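PDB 2VF7: excinuclease ABC, subunit A. from Deinococcus radiodurans, which binds ADP and zinc as a UvrA-family ABC ATPase and probably acts in DNA binding and damage recognition during DNA repair. Local coordinates for residues P93-Q98 against F399-V404; V31-D36 against W449-G454; M525-G530 against A788-M793; K592-T597 against G734-I739; P326-R331 against M352-V357. The protein carries 1 engineered substitution. All blocks are in the same frame, centred on the assembly; numbering follows the deposited sequence. Where two conformers were deposited one is given.

Contact 1. Residues P93-Q98 against F399-V404; sequences PAVALQ and FGVVYV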
# COMPACT_ATOMS: atom_id res chain seq x y z
N PRO A 93 -8.62 15.74 -2.19
CA PRO A 93 -7.43 14.89 -2.35
C PRO A 93 -6.47 15.44 -3.41
O PRO A 93 -6.87 16.27 -4.22
CB PRO A 93 -8.03 13.55 -2.79
CG PRO A 93 -9.45 13.59 -2.27
CD PRO A 93 -9.86 15.02 -2.50
N ALA A 94 -5.20 15.01 -3.38
CA ALA A 94 -4.17 15.58 -4.23
C ALA A 94 -3.32 14.55 -4.96
O ALA A 94 -2.97 13.52 -4.40
CB ALA A 94 -3.28 16.52 -3.41
N VAL A 95 -2.95 14.88 -6.20
CA VAL A 95 -2.00 14.12 -7.03
C VAL A 95 -0.80 15.00 -7.38
O VAL A 95 -0.97 16.10 -7.89
CB VAL A 95 -2.68 13.64 -8.35
CG1 VAL A 95 -1.77 12.69 -9.11
CG2 VAL A 95 -4.03 12.97 -8.06
N ALA A 96 0.42 14.56 -7.07
CA ALA A 96 1.62 15.26 -7.54
C ALA A 96 2.05 14.68 -8.88
O ALA A 96 2.24 13.46 -9.01
CB ALA A 96 2.77 15.16 -6.53
N LEU A 97 2.18 15.56 -9.88
CA LEU A 97 2.67 15.17 -11.20
C LEU A 97 4.21 15.09 -11.33
O LEU A 97 4.73 14.82 -12.40
CB LEU A 97 2.05 16.03 -12.31
CG LEU A 97 0.52 15.86 -12.38
CD1 LEU A 97 -0.07 16.74 -13.45
CD2 LEU A 97 0.11 14.39 -12.58
N GLN A 98 4.90 15.30 -10.20
CA GLN A 98 6.33 15.04 -10.07
C GLN A 98 6.62 14.16 -8.87
O GLN A 98 5.92 14.23 -7.86
CB GLN A 98 7.12 16.35 -9.96
CG GLN A 98 8.64 16.16 -9.89
CD GLN A 98 9.38 17.05 -10.86
OE1 GLN A 98 10.00 18.03 -10.45
NE2 GLN A 98 9.30 16.73 -12.16
N PHE A 399 -11.79 13.53 -11.43
CA PHE A 399 -12.64 14.69 -11.13
C PHE A 399 -12.48 15.04 -9.66
O PHE A 399 -12.39 14.16 -8.83
CB PHE A 399 -14.11 14.36 -11.43
CG PHE A 399 -15.06 15.49 -11.11
CD1 PHE A 399 -15.55 16.30 -12.11
CD2 PHE A 399 -15.44 15.74 -9.79
CE1 PHE A 399 -16.41 17.36 -11.83
CE2 PHE A 399 -16.29 16.80 -9.49
CZ PHE A 399 -16.78 17.62 -10.52
N GLY A 400 -12.44 16.34 -9.36
CA GLY A 400 -12.36 16.82 -7.99
C GLY A 400 -11.07 16.53 -7.21
O GLY A 400 -11.14 16.27 -6.03
N VAL A 401 -9.91 16.54 -7.87
CA VAL A 401 -8.62 16.42 -7.15
C VAL A 401 -7.86 17.74 -7.37
O VAL A 401 -8.26 18.55 -8.20
CB VAL A 401 -7.74 15.19 -7.62
CG1 VAL A 401 -8.37 13.87 -7.26
CG2 VAL A 401 -7.42 15.23 -9.11
N VAL A 402 -6.80 17.96 -6.59
CA VAL A 402 -5.80 18.99 -6.86
C VAL A 402 -4.55 18.40 -7.51
O VAL A 402 -3.97 17.44 -7.00
CB VAL A 402 -5.28 19.70 -5.58
CG1 VAL A 402 -4.65 21.07 -5.95
CG2 VAL A 402 -6.38 19.87 -4.57
N TYR A 403 -4.11 19.00 -8.62
CA TYR A 403 -2.82 18.66 -9.23
C TYR A 403 -1.74 19.61 -8.74
O TYR A 403 -1.91 20.82 -8.79
CB TYR A 403 -2.92 18.71 -10.75
CG TYR A 403 -3.71 17.55 -11.32
CD1 TYR A 403 -5.01 17.73 -11.83
CD2 TYR A 403 -3.18 16.27 -11.32
CE1 TYR A 403 -5.73 16.65 -12.35
CE2 TYR A 403 -3.90 15.18 -11.83
CZ TYR A 403 -5.16 15.38 -12.35
OH TYR A 403 -5.84 14.28 -12.86
N VAL A 404 -0.65 19.03 -8.26
CA VAL A 404 0.49 19.81 -7.76
C VAL A 404 1.69 19.68 -8.72
O VAL A 404 2.28 18.61 -8.88
CB VAL A 404 0.87 19.40 -6.32
CG1 VAL A 404 1.67 20.50 -5.66
CG2 VAL A 404 -0.38 19.11 -5.49
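Leu97 and Tyr403 meet where their side chains cross obliquely: Leu97 CD1 lies 3.8 Å from Tyr403 CD2, and CG and CD2 of the same leucine touch that ring atom too. Tyr403 CG is anti to its carbonyl carbon and beside the backbone N (chi1 -72°). Val95 CB lies 4.0 Å from Tyr403 CE2. Val401 CG2 lies over one face of the ring, toward its rim, and packs against Val95 CG2 at 4.2 Å. An alanine in place of Leu97 would probably leave this flank of the Tyr403 ring without its aliphatic neighbour and open a gap beside helix 382-393. On the other face of the sheet Ala94 CB meets Val402 CB at 4.3 Å, and Ala94 and Ala96 both touch Tyr58 of helix 49-69. The backbones fix this alignment. Val402 N donates to Pro93 O at 2.9 Å, Val95 N to Val402 O, Val404 N to Val95 O, and finally Leu97 N to Val404 O at 3.2 Å. Further out, Tyr403 OH is hydrogen-bonded to Gln393 OE1, which tethers the ring to helix 382-393, while Pro93 packs on Pro93 of the second subunit. The ladder is that of two adjacent parallel strands, 94-96 being outermost in the six-stranded sheet of an ABC ATPase nucleotide-binding core.

Contact 2. Residues V31-D36 against W449-G454; sequences VKVPRD and WLVDVG
The strands carrying Pro34 and Trp449 run nearly antiparallel, their axes at 154° and 7.9 Å apart at the closest, too far for a shared ladder. They belong to two different sheets that pack on each other, as in ABC ATPase domains: 31-34 to a small antiparallel sheet, 449-453 to the mixed sheet of the nucleotide-binding core. Trp449 dominates the interface. Its CG is anti to the backbone N (chi1 -171°), and the indole lies against the proline, whose CD sits over one face of the five-membered ring in a CH-pi contact, 3.3 Å from the ring centroid and 9° from the normal. Pro34 CG also reaches Trp449 CB at 3.7 Å. The aliphatic end of Lys32 approaches the indole, CE lying 4.2 Å from Trp449 CH2. Phe15, on the strand next to 31-34, meets the indole edge-to-face. An alanine instead of Trp449 would probably leave Pro34 without its aromatic platform and Ser467 OG without an N-H partner. The valines pack beside it: Val31 CG2 lies 4.1 Å from Val451 CG1, while Val33 and Val451 cross at about a right angle. Ser467 OG ties the two sheets together, being hydrogen-bonded both to Trp449 NE1 and to Lys32 O. The tightest valine pair is Val33 CG1 with Val451 CG2, at 3.6 Å.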
# COMPACT_ATOMS: atom_id res chain seq x y z
N VAL A 31 -2.57 31.50 4.89
CA VAL A 31 -2.88 31.87 3.52
C VAL A 31 -4.17 31.18 3.08
O VAL A 31 -4.53 30.14 3.61
CB VAL A 31 -1.69 31.57 2.54
CG1 VAL A 31 -1.52 30.09 2.30
CG2 VAL A 31 -1.89 32.27 1.22
N LYS A 32 -4.88 31.79 2.13
CA LYS A 32 -6.03 31.16 1.49
C LYS A 32 -5.81 31.13 -0.03
O LYS A 32 -5.21 32.04 -0.60
CB LYS A 32 -7.33 31.90 1.82
CG LYS A 32 -7.61 33.10 0.93
CD LYS A 32 -8.82 33.93 1.41
CE LYS A 32 -9.06 35.11 0.45
NZ LYS A 32 -10.40 35.73 0.62
N VAL A 33 -6.29 30.06 -0.67
CA VAL A 33 -6.17 29.91 -2.13
C VAL A 33 -7.44 29.28 -2.72
O VAL A 33 -7.97 28.31 -2.17
CB VAL A 33 -4.89 29.09 -2.56
CG1 VAL A 33 -3.66 29.72 -2.01
CG2 VAL A 33 -4.96 27.67 -2.09
N PRO A 34 -7.91 29.83 -3.86
CA PRO A 34 -9.12 29.31 -4.49
C PRO A 34 -8.95 27.89 -5.01
O PRO A 34 -7.86 27.50 -5.45
CB PRO A 34 -9.39 30.30 -5.63
CG PRO A 34 -8.11 30.93 -5.91
CD PRO A 34 -7.34 30.95 -4.63
N ARG A 35 -10.01 27.10 -4.92
CA ARG A 35 -10.00 25.79 -5.54
C ARG A 35 -10.66 26.01 -6.89
O ARG A 35 -11.27 27.08 -7.09
CB ARG A 35 -10.64 24.70 -4.64
CG ARG A 35 -12.13 24.46 -4.82
CD ARG A 35 -12.66 23.28 -3.94
NE ARG A 35 -12.29 23.46 -2.54
CZ ARG A 35 -12.94 24.23 -1.68
NH1 ARG A 35 -14.02 24.89 -2.06
NH2 ARG A 35 -12.51 24.35 -0.44
N ASP A 36 -10.48 25.08 -7.83
CA ASP A 36 -11.02 25.19 -9.22
C ASP A 36 -10.39 26.33 -10.02
O ASP A 36 -11.02 26.94 -10.89
CB ASP A 36 -12.55 25.29 -9.25
CG ASP A 36 -13.25 24.17 -8.45
OD1 ASP A 36 -13.11 22.98 -8.82
OD2 ASP A 36 -13.94 24.48 -7.46
N TRP A 449 -4.85 33.10 -9.79
CA TRP A 449 -4.45 33.56 -8.47
C TRP A 449 -2.95 33.30 -8.30
O TRP A 449 -2.38 32.39 -8.95
CB TRP A 449 -5.25 32.76 -7.44
CG TRP A 449 -5.19 33.17 -5.98
CD1 TRP A 449 -4.32 32.71 -5.03
CD2 TRP A 449 -6.11 34.04 -5.28
NE1 TRP A 449 -4.60 33.26 -3.81
CE2 TRP A 449 -5.70 34.07 -3.93
CE3 TRP A 449 -7.21 34.80 -5.67
CZ2 TRP A 449 -6.35 34.85 -2.97
CZ3 TRP A 449 -7.86 35.58 -4.72
CH2 TRP A 449 -7.42 35.60 -3.39
N LEU A 450 -2.29 34.09 -7.46
CA LEU A 450 -0.89 33.82 -7.17
C LEU A 450 -0.49 34.04 -5.72
O LEU A 450 -0.98 34.93 -5.06
CB LEU A 450 0.01 34.57 -8.16
CG LEU A 450 0.71 35.88 -7.84
CD1 LEU A 450 1.89 35.66 -6.89
CD2 LEU A 450 1.19 36.46 -9.16
N VAL A 451 0.39 33.18 -5.23
CA VAL A 451 0.94 33.28 -3.88
C VAL A 451 2.45 33.57 -3.94
O VAL A 451 3.24 32.69 -4.33
CB VAL A 451 0.72 31.99 -3.08
CG1 VAL A 451 1.03 32.21 -1.62
CG2 VAL A 451 -0.73 31.45 -3.27
N ASP A 452 2.84 34.79 -3.57
CA ASP A 452 4.26 35.20 -3.59
C ASP A 452 4.87 35.07 -2.21
O ASP A 452 4.40 35.69 -1.24
CB ASP A 452 4.45 36.63 -4.15
CG ASP A 452 5.87 36.87 -4.69
OD1 ASP A 452 6.52 37.86 -4.27
OD2 ASP A 452 6.33 36.08 -5.55
N VAL A 453 5.92 34.27 -2.13
CA VAL A 453 6.52 33.85 -0.88
C VAL A 453 7.89 34.54 -0.61
O VAL A 453 8.74 34.65 -1.49
CB VAL A 453 6.67 32.29 -0.82
CG1 VAL A 453 7.41 31.86 0.41
CG2 VAL A 453 5.31 31.61 -0.85
N GLY A 454 8.03 35.02 0.63
CA GLY A 454 9.28 35.45 1.24
C GLY A 454 9.85 36.69 0.61
O GLY A 454 9.71 36.88 -0.62

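Contact 3. Residues M525-G530 against A788-M793; sequences MTSVTG and AVEHKM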
# COMPACT_ATOMS: atom_id res chain seq x y z
N MET A 525 31.19 32.69 -24.26
CA MET A 525 30.02 31.97 -23.79
C MET A 525 28.91 31.83 -24.88
O MET A 525 28.42 32.84 -25.40
CB MET A 525 29.51 32.61 -22.50
CG MET A 525 28.03 32.84 -22.44
SD MET A 525 27.29 32.12 -20.99
CE MET A 525 25.98 31.15 -21.76
N THR A 526 28.55 30.58 -25.19
CA THR A 526 27.54 30.24 -26.21
C THR A 526 26.29 29.59 -25.61
O THR A 526 26.38 28.72 -24.74
CB THR A 526 28.10 29.25 -27.30
OG1 THR A 526 29.34 29.72 -27.81
CG2 THR A 526 27.13 29.11 -28.48
N SER A 527 25.13 30.03 -26.08
CA SER A 527 23.84 29.44 -25.78
C SER A 527 23.36 28.59 -26.95
O SER A 527 23.32 29.05 -28.08
CB SER A 527 22.81 30.54 -25.49
OG SER A 527 23.04 31.16 -24.24
N VAL A 528 22.99 27.36 -26.68
CA VAL A 528 22.42 26.49 -27.71
C VAL A 528 20.90 26.37 -27.51
O VAL A 528 20.42 25.66 -26.62
CB VAL A 528 23.11 25.12 -27.71
CG1 VAL A 528 22.51 24.25 -28.78
CG2 VAL A 528 24.63 25.29 -27.92
N THR A 529 20.17 27.06 -28.39
CA THR A 529 18.73 27.18 -28.30
C THR A 529 17.96 26.41 -29.39
O THR A 529 18.56 25.87 -30.31
CB THR A 529 18.31 28.69 -28.31
OG1 THR A 529 18.55 29.25 -29.60
CG2 THR A 529 19.11 29.49 -27.30
N GLY A 530 16.64 26.38 -29.27
CA GLY A 530 15.81 25.56 -30.16
C GLY A 530 14.63 24.92 -29.44
O GLY A 530 14.62 24.82 -28.21
N ALA A 788 26.29 26.31 -23.03
CA ALA A 788 25.15 26.05 -22.19
C ALA A 788 23.96 25.78 -23.08
O ALA A 788 23.57 26.66 -23.84
CB ALA A 788 24.89 27.24 -21.34
N VAL A 789 23.39 24.58 -23.01
CA VAL A 789 22.06 24.36 -23.61
C VAL A 789 21.00 25.14 -22.81
O VAL A 789 20.90 25.00 -21.61
CB VAL A 789 21.73 22.85 -23.85
CG1 VAL A 789 22.77 21.94 -23.21
CG2 VAL A 789 20.27 22.49 -23.49
N GLU A 790 20.26 26.00 -23.51
CA GLU A 790 19.54 27.08 -22.86
C GLU A 790 18.14 27.29 -23.46
O GLU A 790 17.96 27.18 -24.67
CB GLU A 790 20.39 28.35 -22.95
CG GLU A 790 19.91 29.54 -22.16
CD GLU A 790 19.68 29.24 -20.70
OE1 GLU A 790 20.67 28.98 -19.95
OE2 GLU A 790 18.48 29.26 -20.31
N HIS A 791 17.17 27.57 -22.60
CA HIS A 791 15.75 27.65 -22.97
C HIS A 791 15.12 29.01 -22.71
O HIS A 791 14.06 29.32 -23.26
CB HIS A 791 14.93 26.57 -22.22
CG HIS A 791 15.42 25.17 -22.42
ND1 HIS A 791 16.27 24.54 -21.53
CD2 HIS A 791 15.19 24.28 -23.42
CE1 HIS A 791 16.55 23.33 -21.97
NE2 HIS A 791 15.90 23.14 -23.12
N LYS A 792 15.75 29.84 -21.87
CA LYS A 792 15.20 31.16 -21.59
C LYS A 792 16.00 32.32 -22.17
O LYS A 792 17.23 32.39 -22.08
CB LYS A 792 14.91 31.35 -20.10
CG LYS A 792 16.06 31.08 -19.16
CD LYS A 792 15.63 31.28 -17.70
CE LYS A 792 15.02 30.03 -17.08
NZ LYS A 792 14.90 30.14 -15.58
N MET A 793 15.26 33.25 -22.75
CA MET A 793 15.81 34.32 -23.54
C MET A 793 16.51 35.37 -22.71
O MET A 793 17.32 36.12 -23.23
CB MET A 793 14.70 34.94 -24.40
CG MET A 793 14.05 33.94 -25.38
SD MET A 793 15.20 33.04 -26.45
CE MET A 793 14.49 31.39 -26.49
O HOH W 1 15.44 27.32 -26.64
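Thr529 meets Glu790 chiefly through the methyl branch of its side chain. From CB, which lies 4.0 Å from Glu790 O, the chain divides. CG2, anti to the carbonyl carbon and beside the backbone N, comes to 3.7 Å from the same Glu790 O. OG1 takes the position between the backbone N and the carbonyl carbon (chi1 70°) and is hydrogen-bonded to Asp804 OD1 on strand 801-805, on the other flank of strand 525-529. Thr529 thus touches the chain just after strand 785-789 with its methyl and bonds to strand 801-805 with its hydroxyl. Glu790 O has a further role: it accepts a hydrogen bond from water 1 at 3.2 Å, and that water in turn accepts from Gly530 N at 3.0 Å, so the solvent molecule bridges the two chains just beyond their direct bonding. Before that point the ladder is parallel. Ala788 N donates to Thr526 O and Val528 N to Ala788 O, each at 3.0 Å, and Glu790 N donates to Val528 O at 3.1 Å. Apolar packing is modest. Met525, its chain bent at two torsions, brings CE to 4.1 Å from Ala788 CB, and Ser527 OG, bonded to Ser799 OG, lies against CB and CG of Glu790. On the opposite face, Val528 and Val789 both touch Val540 of helix 536-551. Strand 525-529 runs into the Walker A P-loop at Gly530, whose O accepts from Lys536 NZ; residues Gly533 to Thr538 of this loop bind the ADP.

Contact 4. Residues K592-T597 against G734-I739; sequences KPIGRT and GEAQRI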
# COMPACT_ATOMS: atom_id res chain seq x y z
N LYS A 592 21.99 16.14 -12.32
CA LYS A 592 21.93 15.00 -11.39
C LYS A 592 22.33 15.38 -9.94
O LYS A 592 22.99 16.39 -9.75
CB LYS A 592 22.79 13.82 -11.90
CG LYS A 592 22.84 13.70 -13.42
CD LYS A 592 22.64 12.28 -13.92
CE LYS A 592 21.16 11.89 -13.94
NZ LYS A 592 20.85 10.94 -15.06
N PRO A 593 21.92 14.57 -8.94
CA PRO A 593 22.23 14.89 -7.54
C PRO A 593 23.72 14.77 -7.23
O PRO A 593 24.47 14.16 -8.00
CB PRO A 593 21.45 13.82 -6.75
CG PRO A 593 20.50 13.20 -7.73
CD PRO A 593 21.12 13.33 -9.06
N ILE A 594 24.15 15.33 -6.09
CA ILE A 594 25.54 15.21 -5.72
C ILE A 594 25.81 13.79 -5.22
O ILE A 594 26.87 13.22 -5.52
CB ILE A 594 26.02 16.32 -4.75
CG1 ILE A 594 25.20 16.35 -3.45
CG2 ILE A 594 26.02 17.68 -5.45
CD1 ILE A 594 25.81 17.21 -2.34
N GLY A 595 24.84 13.23 -4.50
CA GLY A 595 24.77 11.79 -4.16
C GLY A 595 23.33 11.31 -4.15
O GLY A 595 22.40 12.12 -4.17
N ARG A 596 23.14 9.99 -4.12
CA ARG A 596 21.81 9.36 -4.14
C ARG A 596 21.20 9.07 -2.76
O ARG A 596 20.00 8.80 -2.66
CB ARG A 596 21.84 8.06 -4.97
CG ARG A 596 21.71 8.24 -6.49
CD ARG A 596 22.90 9.01 -7.07
NE ARG A 596 22.91 9.09 -8.53
CZ ARG A 596 23.57 10.00 -9.23
NH1 ARG A 596 24.28 10.94 -8.60
NH2 ARG A 596 23.52 9.99 -10.57
N THR A 597 22.04 9.12 -1.72
CA THR A 597 21.65 8.82 -0.34
C THR A 597 22.03 10.00 0.52
O THR A 597 22.68 10.92 0.03
CB THR A 597 22.33 7.54 0.20
OG1 THR A 597 23.72 7.81 0.45
CG2 THR A 597 22.19 6.38 -0.78
N GLY A 734 18.52 22.15 -9.38
CA GLY A 734 19.24 23.41 -9.48
C GLY A 734 20.18 23.74 -8.33
O GLY A 734 21.20 24.41 -8.56
N GLU A 735 19.83 23.30 -7.12
CA GLU A 735 20.70 23.39 -5.94
C GLU A 735 21.91 22.51 -6.13
O GLU A 735 23.01 22.94 -5.84
CB GLU A 735 19.97 23.00 -4.66
CG GLU A 735 19.08 24.11 -4.13
CD GLU A 735 18.04 23.69 -3.09
OE1 GLU A 735 17.94 22.52 -2.67
OE2 GLU A 735 17.29 24.58 -2.66
N ALA A 736 21.72 21.29 -6.63
CA ALA A 736 22.85 20.38 -6.90
C ALA A 736 23.74 20.82 -8.05
O ALA A 736 24.97 20.63 -8.01
CB ALA A 736 22.37 18.97 -7.13
N GLN A 737 23.14 21.38 -9.10
CA GLN A 737 23.89 21.90 -10.24
C GLN A 737 24.86 23.02 -9.82
O GLN A 737 26.03 23.03 -10.20
CB GLN A 737 22.95 22.40 -11.35
CG GLN A 737 23.69 22.85 -12.63
CD GLN A 737 22.85 22.75 -13.91
OE1 GLN A 737 21.64 22.52 -13.88
NE2 GLN A 737 23.52 22.91 -15.07
N ARG A 738 24.35 23.96 -9.02
CA ARG A 738 25.12 25.09 -8.53
C ARG A 738 26.22 24.71 -7.53
O ARG A 738 27.20 25.41 -7.43
CB ARG A 738 24.19 26.15 -7.93
CG ARG A 738 23.34 26.91 -8.94
CD ARG A 738 22.46 27.94 -8.27
NE ARG A 738 21.22 27.38 -7.72
CZ ARG A 738 20.47 27.96 -6.78
NH1 ARG A 738 20.83 29.14 -6.24
NH2 ARG A 738 19.34 27.39 -6.37
N ILE A 739 26.05 23.62 -6.79
CA ILE A 739 27.10 23.11 -5.88
C ILE A 739 28.29 22.59 -6.71
O ILE A 739 29.45 22.86 -6.38
CB ILE A 739 26.55 21.99 -4.94
CG1 ILE A 739 25.32 22.47 -4.16
CG2 ILE A 739 27.61 21.47 -3.97
CD1 ILE A 739 24.77 21.44 -3.18
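Gly734 O, in the first turn of the helix that presents Ala736 and Ile739 to Ile594, accepts the backbone N-H of Arg738 and, less certainly, a second N-H from its side chain. Arg738 N makes the ordinary helical bond at 3.2 Å. NE adds the other at 3.1 Å, standing 59° out of the carbonyl plane and on the opposite face of it from the backbone donor; as Arg738 was deposited in two conformers, this bond is doubtful. The loop 592-597 meets the helix by van der Waals contact, methyls against carbons and carbonyl oxygens. Ala736 CB is the projecting atom: it lies 3.7 Å from Lys592 O and 4.1 Å from Pro593 CA. Ile594 then extends the patch with one branch. Its CG1 occupies the position between the backbone N and the carbonyl carbon (chi1 58°), while CG2, anti to the carbonyl carbon, faces the helix and comes 4.2 Å from Ala736 CB and 4.4 Å from Ile739 CG2. The same CG2 methyl lies 4.0 Å from Ala736 O. Tyr605 and Ala728 also touch Ile594, and Met602 touches Ile739. By sequence, Gly734 and Glu735 close the LSGGE signature of ABC ATPases, and Glu735 is held by Tyr721 OH and Ser732 N. A weak hydrogen bond from Lys740 NZ to Pro593 O adds a polar tie just beyond the segment. With 162 Å² buried and no hydrogen bond between the segments, this is a small, largely apolar patch, which implies that shape more than polarity sets how the loop rests on the signature helix.

Contact 5. Residues P326-R331 against M352-V357; sequences PYAEER and MAADLV
Ala328 and Ala354 bring the weakly bonded end of one helix against another, their CA atoms 4.5 Å apart, and the direct contact is apolar, mostly alanine methyls against side-chain carbons and the Ala354 backbone. It centres on Ala328 CB, which points at the second helix and comes to 3.6 Å from Ala354 CA. It touches Ala354 CB at 3.9 Å as well, and Val357 CG1 at 4.2 Å, so that one methyl rests against two successive turns. Ala353 CB is also 4.2 Å from Ala328 CB, and meets Tyr327 CB at 3.8 Å. In Tyr327, CG is anti to the carbonyl carbon (chi1 -70°), and the ring beyond it leads away from 352-357 to meet the ring of Phe304 with the planes at about 45°. Because alanines line the approach, the backbones come closer than larger side chains would permit. Polar interactions lie within the segments or just outside them, and no hydrogen bond joins one to the other. Arg331 N donates to Pro326 O at 2.7 Å, a bond that spans five residues and closes the chain on itself after the kinked last turn, with Glu330 at positive phi. Ala328 O accepts from Gln350 NE2, a polar link from the end of the first helix to the second. The charged pair sits at the surface: Arg331 NH1 and Glu329 OE1 form a salt bridge of 2.8 Å within their own segment. In the fold, this is plain packing of the C-terminal end of helix 317-328 on helix 345-365, with Met352 and Leu356 of the latter packing in turn on helix 116-127.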
# COMPACT_ATOMS: atom_id res chain seq x y z
N PRO A 326 -6.26 7.27 -40.90
CA PRO A 326 -7.04 6.78 -42.04
C PRO A 326 -8.00 5.65 -41.67
O PRO A 326 -9.05 5.50 -42.29
CB PRO A 326 -5.97 6.28 -43.02
CG PRO A 326 -4.76 6.07 -42.19
CD PRO A 326 -4.82 7.17 -41.19
N TYR A 327 -7.64 4.85 -40.67
CA TYR A 327 -8.50 3.79 -40.16
C TYR A 327 -9.62 4.35 -39.30
O TYR A 327 -10.72 3.78 -39.24
CB TYR A 327 -7.68 2.76 -39.38
CG TYR A 327 -6.75 1.92 -40.25
CD1 TYR A 327 -5.62 2.48 -40.84
CD2 TYR A 327 -7.01 0.57 -40.46
CE1 TYR A 327 -4.77 1.72 -41.64
CE2 TYR A 327 -6.16 -0.21 -41.25
CZ TYR A 327 -5.05 0.37 -41.84
OH TYR A 327 -4.21 -0.41 -42.62
N ALA A 328 -9.34 5.48 -38.65
CA ALA A 328 -10.31 6.18 -37.80
C ALA A 328 -11.35 6.94 -38.62
O ALA A 328 -12.54 6.95 -38.28
CB ALA A 328 -9.58 7.12 -36.85
N GLU A 329 -10.89 7.58 -39.70
CA GLU A 329 -11.74 8.39 -40.57
C GLU A 329 -12.36 7.56 -41.70
O GLU A 329 -12.97 8.10 -42.64
CB GLU A 329 -10.95 9.58 -41.13
CG GLU A 329 -10.36 10.51 -40.06
CD GLU A 329 -9.53 11.66 -40.66
OE1 GLU A 329 -8.93 11.47 -41.76
OE2 GLU A 329 -9.47 12.74 -40.02
N GLU A 330 -12.21 6.24 -41.61
CA GLU A 330 -12.80 5.28 -42.54
C GLU A 330 -12.31 5.48 -43.99
O GLU A 330 -13.11 5.48 -44.93
CB GLU A 330 -14.34 5.29 -42.46
CG GLU A 330 -14.90 5.02 -40.99
CD GLU A 330 -16.44 5.50 -40.97
OE1 GLU A 330 -16.79 5.94 -39.78
OE2 GLU A 330 -17.28 5.29 -42.09
N ARG A 331 -11.00 5.66 -44.15
CA ARG A 331 -10.36 5.72 -45.48
C ARG A 331 -9.01 4.97 -45.57
O ARG A 331 -7.99 5.55 -45.94
CB ARG A 331 -10.25 7.16 -46.02
CG ARG A 331 -10.54 8.29 -45.04
CD ARG A 331 -9.31 8.75 -44.28
NE ARG A 331 -8.48 9.69 -45.05
CZ ARG A 331 -7.42 10.34 -44.56
NH1 ARG A 331 -7.04 10.16 -43.29
NH2 ARG A 331 -6.74 11.17 -45.34
N MET A 352 -11.47 1.80 -32.26
CA MET A 352 -10.18 1.76 -31.57
C MET A 352 -9.18 2.74 -32.16
O MET A 352 -8.55 3.51 -31.44
CB MET A 352 -9.60 0.35 -31.57
CG MET A 352 -10.50 -0.69 -30.92
SD MET A 352 -9.83 -2.36 -30.96
CE MET A 352 -9.33 -2.52 -29.26
N ALA A 353 -9.03 2.71 -33.49
CA ALA A 353 -8.14 3.64 -34.19
C ALA A 353 -8.49 5.11 -33.91
O ALA A 353 -7.61 5.96 -33.89
CB ALA A 353 -8.14 3.36 -35.68
N ALA A 354 -9.78 5.38 -33.71
CA ALA A 354 -10.25 6.72 -33.34
C ALA A 354 -9.98 7.02 -31.87
O ALA A 354 -9.63 8.14 -31.51
CB ALA A 354 -11.73 6.87 -33.66
N ASP A 355 -10.14 6.00 -31.03
CA ASP A 355 -9.90 6.08 -29.59
C ASP A 355 -8.41 6.29 -29.27
O ASP A 355 -8.06 7.03 -28.34
CB ASP A 355 -10.42 4.81 -28.92
CG ASP A 355 -9.97 4.65 -27.50
OD1 ASP A 355 -10.36 5.49 -26.65
OD2 ASP A 355 -9.24 3.67 -27.22
N LEU A 356 -7.55 5.64 -30.05
CA LEU A 356 -6.11 5.80 -29.92
C LEU A 356 -5.62 7.15 -30.44
O LEU A 356 -4.73 7.76 -29.86
CB LEU A 356 -5.37 4.67 -30.65
CG LEU A 356 -4.79 3.55 -29.80
CD1 LEU A 356 -4.46 2.35 -30.67
CD2 LEU A 356 -3.57 4.02 -29.03
N VAL A 357 -6.20 7.61 -31.54
CA VAL A 357 -5.76 8.85 -32.17
C VAL A 357 -6.28 10.09 -31.42
O VAL A 357 -5.70 11.17 -31.53
CB VAL A 357 -6.13 8.86 -33.68
CG1 VAL A 357 -7.53 9.36 -33.89
CG2 VAL A 357 -5.14 9.70 -34.48

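How the contacts relate
Contacts 1 and 2 both involve the six-stranded core sheet of the first nucleotide-binding unit, their centres 16 Å apart, and contact 1 is nested in the loop that contact 2 closes. Contact 3 holds the matching sheet of the second unit, with its centre 32 Å from each of them. The side chain of Val451 of contact 2 lies about 11 Å from one bound ADP, and that of Val789 of contact 3 about 6 Å from the other. Contact 4, nested within contact 3, brings Ile739 to about 10 Å from an ADP. Contact 5 lies away from these sites, 46 Å from contact 4 between centres.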